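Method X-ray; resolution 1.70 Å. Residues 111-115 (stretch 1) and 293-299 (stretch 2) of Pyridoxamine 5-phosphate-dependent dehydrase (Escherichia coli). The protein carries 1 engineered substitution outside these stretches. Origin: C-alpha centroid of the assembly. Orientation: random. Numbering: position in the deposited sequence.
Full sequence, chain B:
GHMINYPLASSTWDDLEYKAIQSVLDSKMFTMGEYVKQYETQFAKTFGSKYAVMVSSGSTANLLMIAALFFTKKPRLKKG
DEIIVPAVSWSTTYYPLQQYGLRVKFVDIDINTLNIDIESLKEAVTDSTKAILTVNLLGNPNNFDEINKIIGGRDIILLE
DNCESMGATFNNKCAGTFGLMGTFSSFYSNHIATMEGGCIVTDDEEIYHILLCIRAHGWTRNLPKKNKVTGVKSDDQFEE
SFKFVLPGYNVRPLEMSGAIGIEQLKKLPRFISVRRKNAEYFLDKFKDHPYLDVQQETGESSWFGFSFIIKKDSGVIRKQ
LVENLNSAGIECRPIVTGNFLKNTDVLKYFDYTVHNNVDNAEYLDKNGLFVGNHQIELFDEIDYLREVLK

Stretch 1 (111-115) INTLN
Stretch 2, residues 293-299: DVQQETG

What backbone shapes meet here? Ile-111 to Thr-113 have helical phi/psi (-67/-17, -87/-55, -77/-22) without the regular bonds, and Leu-114 turns the chain at 75/-2 before Asn-115 extends at -95/171. Across from them, Gln-295 to Thr-298 run extended (-78/135, -85/120, -73/136, -114/138). The register centres on Thr-113 and Gln-296, whose CA atoms lie 4.8 Å apart, and the two stretches run in broadly the same direction; the contact buries 331 Å² in all.

How does Thr-113, which covers the most surface, sit against the other stretch? Thr-113 CA is 3.5 Å from Gln-296 O, a CA-H...O contact with an angle of 153° at the hydrogen. The CA-to-CB bond points sideways; chi1 is p (66°), and Thr-113 CG2 comes within 3.7 Å of both Gln-296 OE1 and Thr-298 OG1. Thr-113 OG1 instead accepts a 3.0 Å hydrogen bond from Asn-115 N, bracing the turn.

What does Asn-112 contribute? Its carbonyl is the backbone anchor: Gln-296 N donates to Asn-112 O at 2.8 Å and a nearly straight 171°. The same oxygen lies 3.5 Å from Gln-295 CA in a more bent CA-H...O contact. With Asn-112 chi1 at m and Gln-296 in t,t, Asn-112 CB approaches Gln-296 NE2 to 3.9 Å.

How does Gln-295 reach the turn? Its CA-to-CB bond points sideways, but the extended t,t chain, with chi3 28°, carries the amide nearer. Gln-295 NE2 donates to Thr-113 O at 2.9 Å and 178°, while Leu-114 CD1 packs 3.5 Å from Gln-295 NE2; Leu-114 is m,t.

Where does water complete the contact? One water donates to Ile-111 O (2.7 Å) and Val-294 O (2.9 Å), linking two carbonyls that cannot bond each other. Another accepts from Asn-115 ND2 (3.2 Å) and donates to Thr-298 OG1 (2.6 Å).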

# COMPACT_ATOMS: atom_id res chain seq x y z
N ILE B 111 4.85 18.18 26.89
CA ILE B 111 5.01 19.38 26.06
C ILE B 111 6.48 19.71 25.82
O ILE B 111 6.81 20.48 24.91
CB ILE B 111 4.28 20.61 26.69
CG1 ILE B 111 3.93 21.65 25.65
CG2 ILE B 111 5.11 21.13 27.85
CD1 ILE B 111 2.84 21.19 24.71
N ASN B 112 7.36 19.14 26.64
CA ASN B 112 8.77 19.40 26.45
C ASN B 112 9.40 18.44 25.46
O ASN B 112 10.05 18.86 24.50
CB ASN B 112 9.48 19.35 27.78
CG ASN B 112 9.24 20.60 28.57
OD1 ASN B 112 9.68 21.67 28.15
ND2 ASN B 112 8.45 20.51 29.62
N THR B 113 9.24 17.14 25.72
CA THR B 113 9.80 16.14 24.80
C THR B 113 9.01 15.91 23.52
O THR B 113 9.57 15.40 22.54
CB THR B 113 9.91 14.79 25.43
OG1 THR B 113 8.60 14.30 25.69
CG2 THR B 113 10.70 14.89 26.70
N LEU B 114 7.72 16.26 23.56
CA LEU B 114 6.73 16.07 22.49
C LEU B 114 6.31 14.64 22.40
O LEU B 114 5.44 14.31 21.61
CB LEU B 114 7.23 16.52 21.10
CG LEU B 114 7.75 17.97 20.99
CD1 LEU B 114 7.97 18.28 19.52
CD2 LEU B 114 6.78 18.96 21.68
N ASN B 115 6.90 13.80 23.26
CA ASN B 115 6.54 12.37 23.31
C ASN B 115 5.49 12.09 24.40
O ASN B 115 5.10 13.03 25.13
CB ASN B 115 7.79 11.49 23.46
CG ASN B 115 8.64 11.48 22.20
OD1 ASN B 115 8.15 11.65 21.09
ND2 ASN B 115 9.93 11.32 22.37
N ASP B 293 9.29 28.02 23.12
CA ASP B 293 9.99 26.88 23.73
C ASP B 293 10.43 25.91 22.64
O ASP B 293 9.77 25.78 21.61
CB ASP B 293 9.07 26.12 24.69
CG ASP B 293 8.95 26.81 26.03
OD1 ASP B 293 10.03 27.11 26.59
OD2 ASP B 293 7.81 27.11 26.48
N VAL B 294 11.55 25.25 22.86
CA VAL B 294 12.02 24.26 21.88
C VAL B 294 11.86 22.82 22.42
O VAL B 294 11.38 22.60 23.54
CB VAL B 294 13.48 24.54 21.49
CG1 VAL B 294 13.60 25.96 20.84
CG2 VAL B 294 14.39 24.44 22.70
N GLN B 295 12.23 21.82 21.63
CA GLN B 295 12.07 20.45 22.10
C GLN B 295 13.19 20.06 23.08
O GLN B 295 14.37 20.37 22.87
CB GLN B 295 12.02 19.46 20.90
CG GLN B 295 11.75 17.96 21.20
CD GLN B 295 11.51 17.16 19.91
OE1 GLN B 295 12.04 17.52 18.86
NE2 GLN B 295 10.70 16.10 19.98
N GLN B 296 12.78 19.42 24.18
CA GLN B 296 13.71 18.88 25.14
C GLN B 296 14.12 17.52 24.65
O GLN B 296 13.27 16.62 24.53
CB GLN B 296 13.05 18.67 26.49
CG GLN B 296 13.97 17.92 27.45
CD GLN B 296 13.28 17.64 28.78
OE1 GLN B 296 13.04 16.48 29.14
NE2 GLN B 296 12.88 18.70 29.47
N GLU B 297 15.42 17.36 24.42
CA GLU B 297 16.00 16.12 23.94
C GLU B 297 16.08 14.97 24.95
O GLU B 297 16.52 15.17 26.08
CB GLU B 297 17.44 16.39 23.47
CG GLU B 297 18.11 15.15 22.86
CD GLU B 297 19.40 15.51 22.18
OE1 GLU B 297 20.01 16.50 22.63
OE2 GLU B 297 19.79 14.86 21.19
N THR B 298 15.72 13.78 24.50
CA THR B 298 15.86 12.54 25.29
C THR B 298 16.93 11.70 24.53
O THR B 298 16.97 11.73 23.30
CB THR B 298 14.50 11.80 25.35
OG1 THR B 298 13.58 12.61 26.10
CG2 THR B 298 14.63 10.46 26.08
N GLY B 299 17.86 11.05 25.23
CA GLY B 299 18.94 10.28 24.57
C GLY B 299 19.68 11.11 23.52
O GLY B 299 20.08 12.26 23.77
O HOH W 1 8.57 21.97 23.60
O HOH W 2 11.84 22.72 26.13
O HOH W 3 11.40 11.47 25.18